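Polysaccharide biosynthesis protein CapD (PDB 6BWC) binds NADP and UDP-N-acetylglucosamine and, as an enzyme of the short-chain dehydrogenase type, is required for the biosynthesis of CMP-pseudaminic acid. Local coordinates at residues 7-12 / 31-36; 74-79 / 119-124; 115-120 / 158-163; 283-288 / 306-311. The protein carries 2 engineered substitutions. One frame throughout, in Å; residues are numbered along the deposited sequence.

Contacts 1, 2 and 3 cluster on one side of the chain's centre. Contact 1 pairs strands 9-13 and 34-39. Its centre is about 11 Å from that of contact 2, and the two touch where R36 and N9 reach A75 and N78. Contacts 2 and 3, their centres about 8 Å apart, share Q119 and K120 at the end of helix 98-118. Contact 4, last along the chain and centred about 33 Å from the centre of contact 1, adds a bridge at strand 285-286, the far end of the nine-stranded sheet that contacts 1 and 2 also reach. Contacts 1 to 3 thus lie within the nucleotide-binding Rossmann fold, while contact 4 joins a later chain segment to the edge of the same sheet.

Contact 1 (7-12 / 31-36); sequences DKNVLI and KPKVVR
V10 and V35 sit side by side on one face of a parallel strand pair, 9-12 with 34-36, whose axes come within 4.6 Å and cross at 17°. Backbone bonds carry most of the join. V10 uses both its polar groups: its N gives to V34 O (3.1 Å), and its O accepts a hydrogen bond from R36 N. I12 N then reaches R36 O at 3.0 Å in a bond that is practically straight, 177°. Ahead of the strands, K8 O receives V34 N and, weakly, K33 N, while D7 N bonds to K31 O (3.2 Å).

Apolar contacts follow. V35 CG1, anti to the backbone N (chi1 -176°), meets I12 CD1 at 3.9 Å beside the V10 side chain. On the other face, L11 CD1 touches R36 CB (3.7 Å) where the two side chains cross.

N9 lies alongside K33, both pointing the same way, with N9 OD1 3.3 Å from K33 CB, while N9 ND2 bonds to N78 O. R36 extends away to E77 and the carbonyl of A75.

Helix 18-29 packs on I12 and V35 through I23, L24 and V27 and completes the first beta-alpha-beta unit of the Rossmann fold; I12 leads into a glycine-rich turn consistent with the GxGxxG dinucleotide-binding motif. Strand 81-84 flanks 9-13, and strand 59-63 flanks 34-39.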
loop_
_atom_site.group_PDB
_atom_site.type_symbol
_atom_site.label_atom_id
_atom_site.label_comp_id
_atom_site.label_asym_id
_atom_site.label_seq_id
_atom_site.Cartn_x
_atom_site.Cartn_y
_atom_site.Cartn_z
ATOM N N ASP C 7 11.386 26.609 -25.739
ATOM C CA ASP C 7 12.448 25.798 -25.198
ATOM C C ASP C 7 12.250 25.312 -23.774
ATOM O O ASP C 7 13.217 25.112 -23.038
ATOM C CB ASP C 7 13.770 26.535 -25.369
ATOM C CG ASP C 7 14.604 25.902 -26.409
ATOM O OD1 ASP C 7 14.190 25.973 -27.602
ATOM O OD2 ASP C 7 15.633 25.280 -26.013
ATOM N N LYS C 8 10.987 25.104 -23.399
ATOM C CA LYS C 8 10.624 24.526 -22.097
ATOM C C LYS C 8 10.113 23.076 -22.243
ATOM O O LYS C 8 9.939 22.554 -23.360
ATOM C CB LYS C 8 9.572 25.406 -21.389
ATOM C CG LYS C 8 9.984 26.855 -21.180
ATOM C CD LYS C 8 11.143 27.000 -20.198
ATOM C CE LYS C 8 11.272 28.443 -19.701
ATOM N NZ LYS C 8 12.672 28.824 -19.340
ATOM N N ASN C 9 9.907 22.441 -21.092
ATOM C CA ASN C 9 9.374 21.089 -20.978
ATOM C C ASN C 9 7.974 21.139 -20.366
ATOM O O ASN C 9 7.770 21.781 -19.329
ATOM C CB ASN C 9 10.313 20.274 -20.086
ATOM C CG ASN C 9 11.723 20.176 -20.654
ATOM O OD1 ASN C 9 11.981 20.606 -21.760
ATOM N ND2 ASN C 9 12.628 19.585 -19.900
ATOM N N VAL C 10 7.004 20.472 -20.988
ATOM C CA VAL C 10 5.605 20.596 -20.568
ATOM C C VAL C 10 4.922 19.240 -20.469
ATOM O O VAL C 10 5.020 18.434 -21.400
ATOM C CB VAL C 10 4.821 21.479 -21.557
ATOM C CG1 VAL C 10 3.337 21.543 -21.180
ATOM C CG2 VAL C 10 5.452 22.865 -21.620
ATOM N N LEU C 11 4.223 19.014 -19.351
ATOM C CA LEU C 11 3.365 17.838 -19.158
ATOM C C LEU C 11 1.902 18.276 -19.230
ATOM O O LEU C 11 1.497 19.179 -18.480
ATOM C CB LEU C 11 3.635 17.196 -17.800
ATOM C CG LEU C 11 2.937 15.880 -17.459
ATOM C CD1 LEU C 11 3.409 14.699 -18.298
ATOM C CD2 LEU C 11 3.175 15.559 -15.996
ATOM N N ILE C 12 1.126 17.668 -20.141
ATOM C CA ILE C 12 -0.335 17.815 -20.159
ATOM C C ILE C 12 -0.950 16.529 -19.688
ATOM O O ILE C 12 -1.261 15.645 -20.500
ATOM C CB ILE C 12 -0.926 18.127 -21.543
ATOM C CG1 ILE C 12 -0.189 19.279 -22.216
ATOM C CG2 ILE C 12 -2.393 18.499 -21.389
ATOM C CD1 ILE C 12 -0.632 19.497 -23.647
ATOM N N LYS C 31 6.759 26.458 -29.617
ATOM C CA LYS C 31 7.982 25.744 -29.969
ATOM C C LYS C 31 8.821 25.389 -28.724
ATOM O O LYS C 31 9.903 25.905 -28.537
ATOM C CB LYS C 31 8.761 26.564 -31.010
ATOM C CG LYS C 31 9.625 25.734 -31.956
ATOM C CD LYS C 31 8.839 25.198 -33.147
ATOM C CE LYS C 31 8.633 26.230 -34.254
ATOM N NZ LYS C 31 7.636 25.799 -35.301
ATOM N N PRO C 32 8.301 24.507 -27.859
ATOM C CA PRO C 32 8.965 24.095 -26.624
ATOM C C PRO C 32 9.927 22.962 -26.845
ATOM O O PRO C 32 9.882 22.323 -27.901
ATOM C CB PRO C 32 7.802 23.570 -25.785
ATOM C CG PRO C 32 6.918 22.915 -26.793
ATOM C CD PRO C 32 7.036 23.765 -28.038
ATOM N N LYS C 33 10.743 22.669 -25.844
ATOM C CA LYS C 33 11.702 21.600 -26.010
ATOM C C LYS C 33 10.998 20.277 -26.231
ATOM O O LYS C 33 11.269 19.600 -27.222
ATOM C CB LYS C 33 12.675 21.470 -24.845
ATOM C CG LYS C 33 13.734 20.378 -25.103
ATOM C CD LYS C 33 15.077 20.673 -24.440
ATOM C CE LYS C 33 16.245 20.050 -25.194
ATOM N NZ LYS C 33 17.534 20.626 -24.710
ATOM N N VAL C 34 10.106 19.934 -25.305
ATOM C CA VAL C 34 9.264 18.747 -25.415
ATOM C C VAL C 34 7.934 19.052 -24.763
ATOM O O VAL C 34 7.878 19.876 -23.864
ATOM C CB VAL C 34 9.925 17.502 -24.768
ATOM C CG1 VAL C 34 9.961 17.588 -23.247
ATOM C CG2 VAL C 34 9.218 16.240 -25.185
ATOM N N VAL C 35 6.877 18.412 -25.252
ATOM C CA VAL C 35 5.579 18.369 -24.583
ATOM C C VAL C 35 5.301 16.908 -24.341
ATOM O O VAL C 35 5.464 16.108 -25.250
ATOM C CB VAL C 35 4.429 18.910 -25.471
ATOM C CG1 VAL C 35 3.104 18.932 -24.699
ATOM C CG2 VAL C 35 4.760 20.309 -26.000
ATOM N N ARG C 36 4.877 16.551 -23.140
ATOM C CA ARG C 36 4.506 15.183 -22.840
ATOM C C ARG C 36 2.988 15.052 -22.748
ATOM O O ARG C 36 2.314 15.957 -22.259
ATOM C CB ARG C 36 5.175 14.765 -21.541
ATOM C CG ARG C 36 6.707 14.818 -21.625
ATOM C CD ARG C 36 7.403 14.132 -20.446
ATOM N NE ARG C 36 8.845 14.424 -20.397
ATOM C CZ ARG C 36 9.616 14.320 -19.310
ATOM N NH1 ARG C 36 9.118 13.938 -18.142
ATOM N NH2 ARG C 36 10.898 14.625 -19.355
#

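Contact 2 (74-79 / 119-124); sequences SAMENI and QKVKKV
Q119 lies over the backbone of M76 and E77, its side chain resting on the turn that follows helix 69-75. This is the close part of the contact. Q119 CB stands 3.8 Å from M76 O, a carbonyl already engaged by I79 N in the type II turn from M76 to I79. The chain then bends at chi2 (-83°), which sets CD 3.6 Å from E77 CA. The amide nitrogen of Q119 also rests on that residue, NE2 lying 3.4 Å from E77 CA. The same NE2 donates to F73 O in helix 69-75, consistent with the amide being turned this way.

V121 fills the buried half. Its CG2 comes to 3.5 Å from I79 O and packs against M76 SD at 4.2 Å, with I79 CG2 slightly farther off. M76 itself runs on into the core toward L11 and A116.

Toward solvent the fit slackens. N78 is exposed and its CB turns away; its backbone N stays 4.1 Å from Q119 OE1. The E77 carboxylate also leaves the contact, bonding to S159 of the second subunit.

Two helix-to-strand connections of the Rossmann fold meet here, at the end of the sheet from which its parallel strands start. The type II turn leads toward strand 81-84, and the Schellman motif at K120 toward its neighbour 123-129.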
loop_
_atom_site.group_PDB
_atom_site.type_symbol
_atom_site.label_atom_id
_atom_site.label_comp_id
_atom_site.label_asym_id
_atom_site.label_seq_id
_atom_site.Cartn_x
_atom_site.Cartn_y
_atom_site.Cartn_z
ATOM N N SER C 74 7.610 10.226 -12.400
ATOM C CA SER C 74 8.594 10.110 -13.482
ATOM C C SER C 74 8.195 10.808 -14.754
ATOM O O SER C 74 9.058 11.122 -15.557
ATOM C CB SER C 74 8.878 8.646 -13.810
ATOM O OG SER C 74 7.671 7.930 -14.038
ATOM N N ALA C 75 6.899 11.005 -14.968
ATOM C CA ALA C 75 6.410 11.846 -16.052
ATOM C C ALA C 75 6.774 13.283 -15.826
ATOM O O ALA C 75 6.996 13.986 -16.784
ATOM C CB ALA C 75 4.908 11.737 -16.173
ATOM N N MET C 76 6.796 13.723 -14.571
ATOM C CA MET C 76 7.208 15.105 -14.224
ATOM C C MET C 76 8.725 15.410 -14.194
ATOM O O MET C 76 9.125 16.559 -13.966
ATOM C CB MET C 76 6.604 15.525 -12.872
ATOM C CG MET C 76 5.120 15.797 -12.929
ATOM S SD MET C 76 4.561 16.549 -11.408
ATOM C CE MET C 76 2.810 16.221 -11.588
ATOM N N GLU C 77 9.555 14.403 -14.393
ATOM C CA GLU C 77 10.989 14.579 -14.252
ATOM C C GLU C 77 11.489 15.745 -15.108
ATOM O O GLU C 77 11.209 15.823 -16.313
ATOM C CB GLU C 77 11.724 13.274 -14.564
ATOM C CG GLU C 77 13.206 13.400 -14.877
ATOM C CD GLU C 77 13.505 13.600 -16.365
ATOM O OE1 GLU C 77 14.497 14.302 -16.656
ATOM O OE2 GLU C 77 12.793 13.054 -17.248
ATOM N N ASN C 78 12.183 16.666 -14.431
ATOM C CA ASN C 78 12.811 17.832 -15.050
ATOM C C ASN C 78 11.849 18.673 -15.928
ATOM O O ASN C 78 12.279 19.393 -16.832
ATOM C CB ASN C 78 14.102 17.377 -15.775
ATOM C CG ASN C 78 14.760 18.467 -16.617
ATOM O OD1 ASN C 78 15.193 19.490 -16.106
ATOM N ND2 ASN C 78 14.824 18.243 -17.914
ATOM N N ILE C 79 10.559 18.624 -15.591
ATOM C CA ILE C 79 9.524 19.371 -16.311
ATOM C C ILE C 79 9.235 20.706 -15.651
ATOM O O ILE C 79 9.366 20.856 -14.437
ATOM C CB ILE C 79 8.260 18.508 -16.573
ATOM C CG1 ILE C 79 8.284 18.134 -18.049
ATOM C CG2 ILE C 79 6.947 19.222 -16.269
ATOM C CD1 ILE C 79 7.439 16.954 -18.391
ATOM N N GLN C 119 9.574 17.217 -7.797
ATOM C CA GLN C 119 10.398 17.439 -9.009
ATOM C C GLN C 119 10.764 18.909 -9.297
ATOM O O GLN C 119 11.389 19.217 -10.335
ATOM C CB GLN C 119 9.716 16.816 -10.233
ATOM C CG GLN C 119 9.665 15.301 -10.166
ATOM C CD GLN C 119 10.950 14.640 -10.628
ATOM O OE1 GLN C 119 12.020 15.256 -10.625
ATOM N NE2 GLN C 119 10.845 13.382 -11.068
ATOM N N LYS C 120 10.387 19.803 -8.379
ATOM C CA LYS C 120 10.715 21.225 -8.465
ATOM C C LYS C 120 10.221 21.843 -9.778
ATOM O O LYS C 120 10.943 22.578 -10.454
ATOM C CB LYS C 120 12.210 21.419 -8.275
ATOM C CG LYS C 120 12.731 20.637 -7.088
ATOM C CD LYS C 120 14.148 21.039 -6.696
ATOM C CE LYS C 120 14.431 20.722 -5.230
ATOM N NZ LYS C 120 15.225 21.801 -4.584
ATOM N N VAL C 121 8.981 21.486 -10.116
ATOM C CA VAL C 121 8.220 22.067 -11.216
ATOM C C VAL C 121 8.030 23.571 -10.950
ATOM O O VAL C 121 7.999 24.000 -9.798
ATOM C CB VAL C 121 6.861 21.324 -11.324
ATOM C CG1 VAL C 121 5.812 22.093 -12.112
ATOM C CG2 VAL C 121 7.070 19.938 -11.914
ATOM N N LYS C 122 7.903 24.366 -12.008
ATOM C CA LYS C 122 7.676 25.805 -11.851
ATOM C C LYS C 122 6.219 26.147 -11.486
ATOM O O LYS C 122 5.986 26.831 -10.482
ATOM C CB LYS C 122 8.144 26.577 -13.085
ATOM C CG LYS C 122 9.618 26.352 -13.374
ATOM C CD LYS C 122 10.271 27.533 -14.074
ATOM C CE LYS C 122 11.757 27.293 -14.309
ATOM N NZ LYS C 122 12.012 26.296 -15.400
ATOM N N LYS C 123 5.264 25.684 -12.298
ATOM C CA LYS C 123 3.839 25.959 -12.088
ATOM C C LYS C 123 2.961 24.790 -12.484
ATOM O O LYS C 123 3.318 23.981 -13.337
ATOM C CB LYS C 123 3.369 27.157 -12.913
ATOM C CG LYS C 123 4.167 28.441 -12.738
ATOM C CD LYS C 123 3.485 29.574 -13.505
ATOM C CE LYS C 123 4.125 30.955 -13.344
ATOM N NZ LYS C 123 3.145 32.003 -13.773
ATOM N N VAL C 124 1.782 24.769 -11.863
ATOM C CA VAL C 124 0.720 23.815 -12.134
ATOM C C VAL C 124 -0.584 24.575 -12.269
ATOM O O VAL C 124 -0.874 25.456 -11.454
ATOM C CB VAL C 124 0.526 22.859 -10.961
ATOM C CG1 VAL C 124 -0.540 21.811 -11.287
ATOM C CG2 VAL C 124 1.858 22.232 -10.593
#

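Contact 3 (115-120 / 158-163); sequences AAIAQK and GSSETT
T162 faces A116 and I117 at the C-terminal end of helix 98-118, where K120 closes the helix in a Schellman motif within the Rossmann fold. The loop 158-163 runs past this end on its way from helix 138-156 into strand 163-169.

The T162 side chain carries the centre of the contact. Its CB points at the helix but stands back, 4.4 Å from A116 O. There the chain forks. OG1 lies anti to the carbonyl carbon (chi1 -62°) and goes to the polar backbone of the helix end, 3.5 Å from A116 O and 4.0 Å from K120 C. Neither is a bond: the hydroxyl is held by V121 O, of the residue just after K120, so a buried polar tip is satisfied by the chain leaving the helix. The second branch, CG2, anti to the backbone N, takes the apolar side and approaches A116 CB at 4.4 Å.

Beyond T162 the contact becomes thinner. I117 meets S160, a partly exposed residue whose CB also points to the helix. K120 contributes little more than its backbone. Earlier in the loop another copy of the protein arrives: the backbone N of S159 makes a weak bond to E77 of the third subunit, so the loop takes part in assembly as well as in the fold.

S160 OG does two jobs: it accepts T162 N at 3.1 Å, closing an ST turn, and it sits near both branches of I117, 4.0 Å from CG1 and 4.1 Å from CG2.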
loop_
_atom_site.group_PDB
_atom_site.type_symbol
_atom_site.label_atom_id
_atom_site.label_comp_id
_atom_site.label_asym_id
_atom_site.label_seq_id
_atom_site.Cartn_x
_atom_site.Cartn_y
_atom_site.Cartn_z
ATOM N N ALA C 115 3.951 15.256 -6.327
ATOM C CA ALA C 115 4.939 14.972 -7.364
ATOM C C ALA C 115 5.580 16.231 -7.955
ATOM O O ALA C 115 6.774 16.223 -8.332
ATOM C CB ALA C 115 4.297 14.177 -8.488
ATOM N N ALA C 116 4.763 17.283 -8.088
ATOM C CA ALA C 116 5.184 18.551 -8.661
ATOM C C ALA C 116 6.140 19.295 -7.731
ATOM O O ALA C 116 7.146 19.874 -8.192
ATOM C CB ALA C 116 3.962 19.391 -8.969
ATOM N N ILE C 117 5.837 19.260 -6.428
ATOM C CA ILE C 117 6.764 19.775 -5.408
ATOM C C ILE C 117 8.063 18.991 -5.424
ATOM O O ILE C 117 9.122 19.591 -5.417
ATOM C CB ILE C 117 6.147 19.748 -3.993
ATOM C CG1 ILE C 117 5.029 20.794 -3.908
ATOM C CG2 ILE C 117 7.202 20.002 -2.913
ATOM C CD1 ILE C 117 4.037 20.541 -2.805
ATOM N N ALA C 118 7.972 17.662 -5.467
ATOM C CA ALA C 118 9.156 16.789 -5.409
ATOM C C ALA C 118 10.110 16.981 -6.594
ATOM O O ALA C 118 11.315 16.929 -6.400
ATOM C CB ALA C 118 8.751 15.320 -5.278
ATOM N N GLN C 119 9.574 17.217 -7.797
ATOM C CA GLN C 119 10.398 17.439 -9.009
ATOM C C GLN C 119 10.764 18.909 -9.297
ATOM O O GLN C 119 11.389 19.217 -10.335
ATOM C CB GLN C 119 9.716 16.816 -10.233
ATOM C CG GLN C 119 9.665 15.301 -10.166
ATOM C CD GLN C 119 10.950 14.640 -10.628
ATOM O OE1 GLN C 119 12.020 15.256 -10.625
ATOM N NE2 GLN C 119 10.845 13.382 -11.068
ATOM N N LYS C 120 10.387 19.803 -8.379
ATOM C CA LYS C 120 10.715 21.225 -8.465
ATOM C C LYS C 120 10.221 21.843 -9.778
ATOM O O LYS C 120 10.943 22.578 -10.454
ATOM C CB LYS C 120 12.210 21.419 -8.275
ATOM C CG LYS C 120 12.731 20.637 -7.088
ATOM C CD LYS C 120 14.148 21.039 -6.696
ATOM C CE LYS C 120 14.431 20.722 -5.230
ATOM N NZ LYS C 120 15.225 21.801 -4.584
ATOM N N GLY C 158 5.955 26.070 1.622
ATOM C CA GLY C 158 7.106 26.122 2.473
ATOM C C GLY C 158 8.172 26.909 1.760
ATOM O O GLY C 158 8.116 28.136 1.688
ATOM N N SER C 159 9.144 26.190 1.231
ATOM C CA SER C 159 10.243 26.782 0.528
ATOM C C SER C 159 10.277 26.339 -0.915
ATOM O O SER C 159 11.237 26.641 -1.620
ATOM C CB SER C 159 11.532 26.394 1.232
ATOM O OG SER C 159 12.447 27.463 1.120
ATOM N N SER C 160 9.234 25.622 -1.347
ATOM C CA SER C 160 9.077 25.186 -2.730
ATOM C C SER C 160 8.810 26.461 -3.550
ATOM O O SER C 160 8.077 27.364 -3.092
ATOM C CB SER C 160 7.933 24.145 -2.840
ATOM O OG SER C 160 7.496 23.902 -4.163
ATOM N N GLU C 161 9.459 26.561 -4.713
ATOM C CA GLU C 161 9.172 27.617 -5.665
ATOM C C GLU C 161 7.962 27.273 -6.519
ATOM O O GLU C 161 7.470 28.150 -7.223
ATOM C CB GLU C 161 10.378 27.876 -6.587
ATOM C CG GLU C 161 11.696 28.198 -5.894
ATOM C CD GLU C 161 11.639 29.387 -4.915
ATOM O OE1 GLU C 161 12.592 29.500 -4.108
ATOM O OE2 GLU C 161 10.687 30.217 -4.917
ATOM N N THR C 162 7.503 26.013 -6.476
ATOM C CA THR C 162 6.367 25.533 -7.290
ATOM C C THR C 162 5.070 26.292 -7.017
ATOM O O THR C 162 4.634 26.376 -5.903
ATOM C CB THR C 162 6.083 24.025 -7.076
ATOM O OG1 THR C 162 7.220 23.267 -7.471
ATOM C CG2 THR C 162 4.901 23.555 -7.914
ATOM N N THR C 163 4.434 26.773 -8.065
ATOM C CA THR C 163 3.249 27.602 -7.961
ATOM C C THR C 163 1.998 26.754 -8.260
ATOM O O THR C 163 2.070 25.856 -9.082
ATOM C CB THR C 163 3.435 28.796 -8.911
ATOM O OG1 THR C 163 3.528 29.980 -8.124
ATOM C CG2 THR C 163 2.300 28.932 -9.957
#

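Contact 4 (283-288 / 306-311); sequences QAFELP and AKRAKA
F285 and R308 form a single backbone bridge, their CA atoms 4.6 Å apart, with A309 N bonded to A284 O at 3.0 Å and E286 N to K307 O at 2.9 Å. The bridge lays the returning chain against strand 285-286, an outermost strand of the large mixed sheet whose parallel strands belong to the Rossmann fold. A306 is the first residue modelled after a gap in the chain, so this edge is pinned soon after order resumes.

K307 O takes two approaches: the bond from E286 N and a CA-H...O contact from F285 CA. The F285 ring turns its rim toward this carbonyl and toward A306: A306 O lies in the ring plane beside CD1 (3.7 Å), and A306 CB is 4.0 Å from CE1. A chi1 of -64°, with CG anti to the carbonyl carbon, sets F285 CG 3.7 Å from K307 O.

A309 points its CB toward 283-288, where it packs on E286 CG at 3.6 Å and more loosely on A284 CB. F291 of strand 290-293 also touches E286 and A309, tying the bridge to the next strand of the sheet.

E286 extends beyond CG and runs alongside K307, both pointing the same way, with its CB against K307 CD. Of the two carboxylate oxygens, OE1 comes near K310 N without bonding, whereas OE2 is shared by two lysines: K230, its stronger partner, and K307, whose NZ makes a long salt bridge to E286 OE2 at 3.7 Å.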
loop_
_atom_site.group_PDB
_atom_site.type_symbol
_atom_site.label_atom_id
_atom_site.label_comp_id
_atom_site.label_asym_id
_atom_site.label_seq_id
_atom_site.Cartn_x
_atom_site.Cartn_y
_atom_site.Cartn_z
ATOM N N GLN C 283 -14.351 39.285 -2.610
ATOM C CA GLN C 283 -12.869 39.412 -2.737
ATOM C C GLN C 283 -12.360 39.343 -4.169
ATOM O O GLN C 283 -11.167 39.597 -4.388
ATOM C CB GLN C 283 -12.061 38.381 -1.905
ATOM C CG GLN C 283 -12.819 37.246 -1.241
ATOM C CD GLN C 283 -13.476 37.690 0.053
ATOM O OE1 GLN C 283 -12.855 38.369 0.865
ATOM N NE2 GLN C 283 -14.725 37.314 0.254
ATOM N N ALA C 284 -13.236 39.008 -5.120
ATOM C CA ALA C 284 -12.833 38.746 -6.507
ATOM C C ALA C 284 -12.493 40.007 -7.342
ATOM O O ALA C 284 -13.109 41.052 -7.186
ATOM C CB ALA C 284 -13.923 37.932 -7.195
ATOM N N PHE C 285 -11.517 39.896 -8.237
ATOM C CA PHE C 285 -11.148 40.990 -9.146
ATOM C C PHE C 285 -11.784 40.827 -10.531
ATOM O O PHE C 285 -11.946 39.712 -10.997
ATOM C CB PHE C 285 -9.623 41.093 -9.225
ATOM C CG PHE C 285 -8.996 41.460 -7.907
ATOM C CD1 PHE C 285 -8.841 42.802 -7.530
ATOM C CD2 PHE C 285 -8.617 40.475 -6.999
ATOM C CE1 PHE C 285 -8.293 43.148 -6.290
ATOM C CE2 PHE C 285 -8.070 40.813 -5.754
ATOM C CZ PHE C 285 -7.909 42.149 -5.402
ATOM N N GLU C 286 -12.182 41.932 -11.163
ATOM C CA GLU C 286 -12.670 41.921 -12.548
ATOM C C GLU C 286 -11.608 42.444 -13.482
ATOM O O GLU C 286 -10.976 43.459 -13.208
ATOM C CB GLU C 286 -13.890 42.808 -12.729
ATOM C CG GLU C 286 -15.185 42.094 -12.486
ATOM C CD GLU C 286 -16.393 42.877 -12.937
ATOM O OE1 GLU C 286 -17.396 42.973 -12.175
ATOM O OE2 GLU C 286 -16.343 43.368 -14.078
ATOM N N LEU C 287 -11.420 41.720 -14.583
ATOM C CA LEU C 287 -10.719 42.191 -15.774
ATOM C C LEU C 287 -11.794 42.286 -16.868
ATOM O O LEU C 287 -12.936 41.801 -16.677
ATOM C CB LEU C 287 -9.609 41.203 -16.189
ATOM C CG LEU C 287 -8.338 41.125 -15.326
ATOM C CD1 LEU C 287 -7.542 39.868 -15.667
ATOM C CD2 LEU C 287 -7.449 42.358 -15.476
ATOM N N PRO C 288 -11.451 42.919 -18.006
ATOM C CA PRO C 288 -12.371 42.939 -19.129
ATOM C C PRO C 288 -13.145 41.616 -19.338
ATOM O O PRO C 288 -14.368 41.605 -19.225
ATOM C CB PRO C 288 -11.442 43.260 -20.326
ATOM C CG PRO C 288 -10.163 43.814 -19.749
ATOM C CD PRO C 288 -10.321 43.836 -18.249
ATOM N N ALA C 306 -5.832 47.362 -9.675
ATOM C CA ALA C 306 -6.497 46.054 -9.626
ATOM C C ALA C 306 -7.990 46.177 -9.233
ATOM O O ALA C 306 -8.316 46.463 -8.071
ATOM C CB ALA C 306 -5.757 45.126 -8.665
ATOM N N LYS C 307 -8.884 45.940 -10.200
ATOM C CA LYS C 307 -10.320 46.276 -10.069
ATOM C C LYS C 307 -11.140 45.267 -9.225
ATOM O O LYS C 307 -11.136 44.080 -9.509
ATOM C CB LYS C 307 -10.962 46.435 -11.465
ATOM C CG LYS C 307 -12.269 47.232 -11.443
ATOM C CD LYS C 307 -13.298 46.794 -12.487
ATOM C CE LYS C 307 -14.714 47.177 -12.045
ATOM N NZ LYS C 307 -15.787 46.859 -13.031
ATOM N N ARG C 308 -11.846 45.756 -8.204
ATOM C CA ARG C 308 -12.714 44.903 -7.390
ATOM C C ARG C 308 -14.010 44.708 -8.140
ATOM O O ARG C 308 -14.514 45.621 -8.770
ATOM C CB ARG C 308 -13.004 45.497 -6.014
ATOM C CG ARG C 308 -12.032 45.103 -4.918
ATOM C CD ARG C 308 -11.979 46.191 -3.850
ATOM N NE ARG C 308 -11.499 45.731 -2.543
ATOM C CZ ARG C 308 -11.213 46.532 -1.499
ATOM N NH1 ARG C 308 -11.335 47.862 -1.577
ATOM N NH2 ARG C 308 -10.786 45.998 -0.353
ATOM N N ALA C 309 -14.538 43.497 -8.053
ATOM C CA ALA C 309 -15.719 43.087 -8.797
ATOM C C ALA C 309 -16.921 43.512 -8.013
ATOM O O ALA C 309 -16.794 43.842 -6.831
ATOM C CB ALA C 309 -15.723 41.575 -8.968
ATOM N N LYS C 310 -18.090 43.480 -8.651
ATOM C CA LYS C 310 -19.344 43.697 -7.921
ATOM C C LYS C 310 -19.693 42.439 -7.097
ATOM O O LYS C 310 -19.349 41.326 -7.512
ATOM C CB LYS C 310 -20.488 44.083 -8.874
ATOM C CG LYS C 310 -21.588 44.911 -8.202
ATOM C CD LYS C 310 -21.155 46.352 -7.903
ATOM C CE LYS C 310 -21.658 46.843 -6.536
ATOM N NZ LYS C 310 -21.659 48.337 -6.395
ATOM N N ALA C 311 -20.342 42.616 -5.934
ATOM C CA ALA C 311 -20.887 41.484 -5.147
ATOM C C ALA C 311 -22.067 40.856 -5.881
ATOM O O ALA C 311 -22.393 41.249 -6.995
ATOM C CB ALA C 311 -21.331 41.931 -3.760
#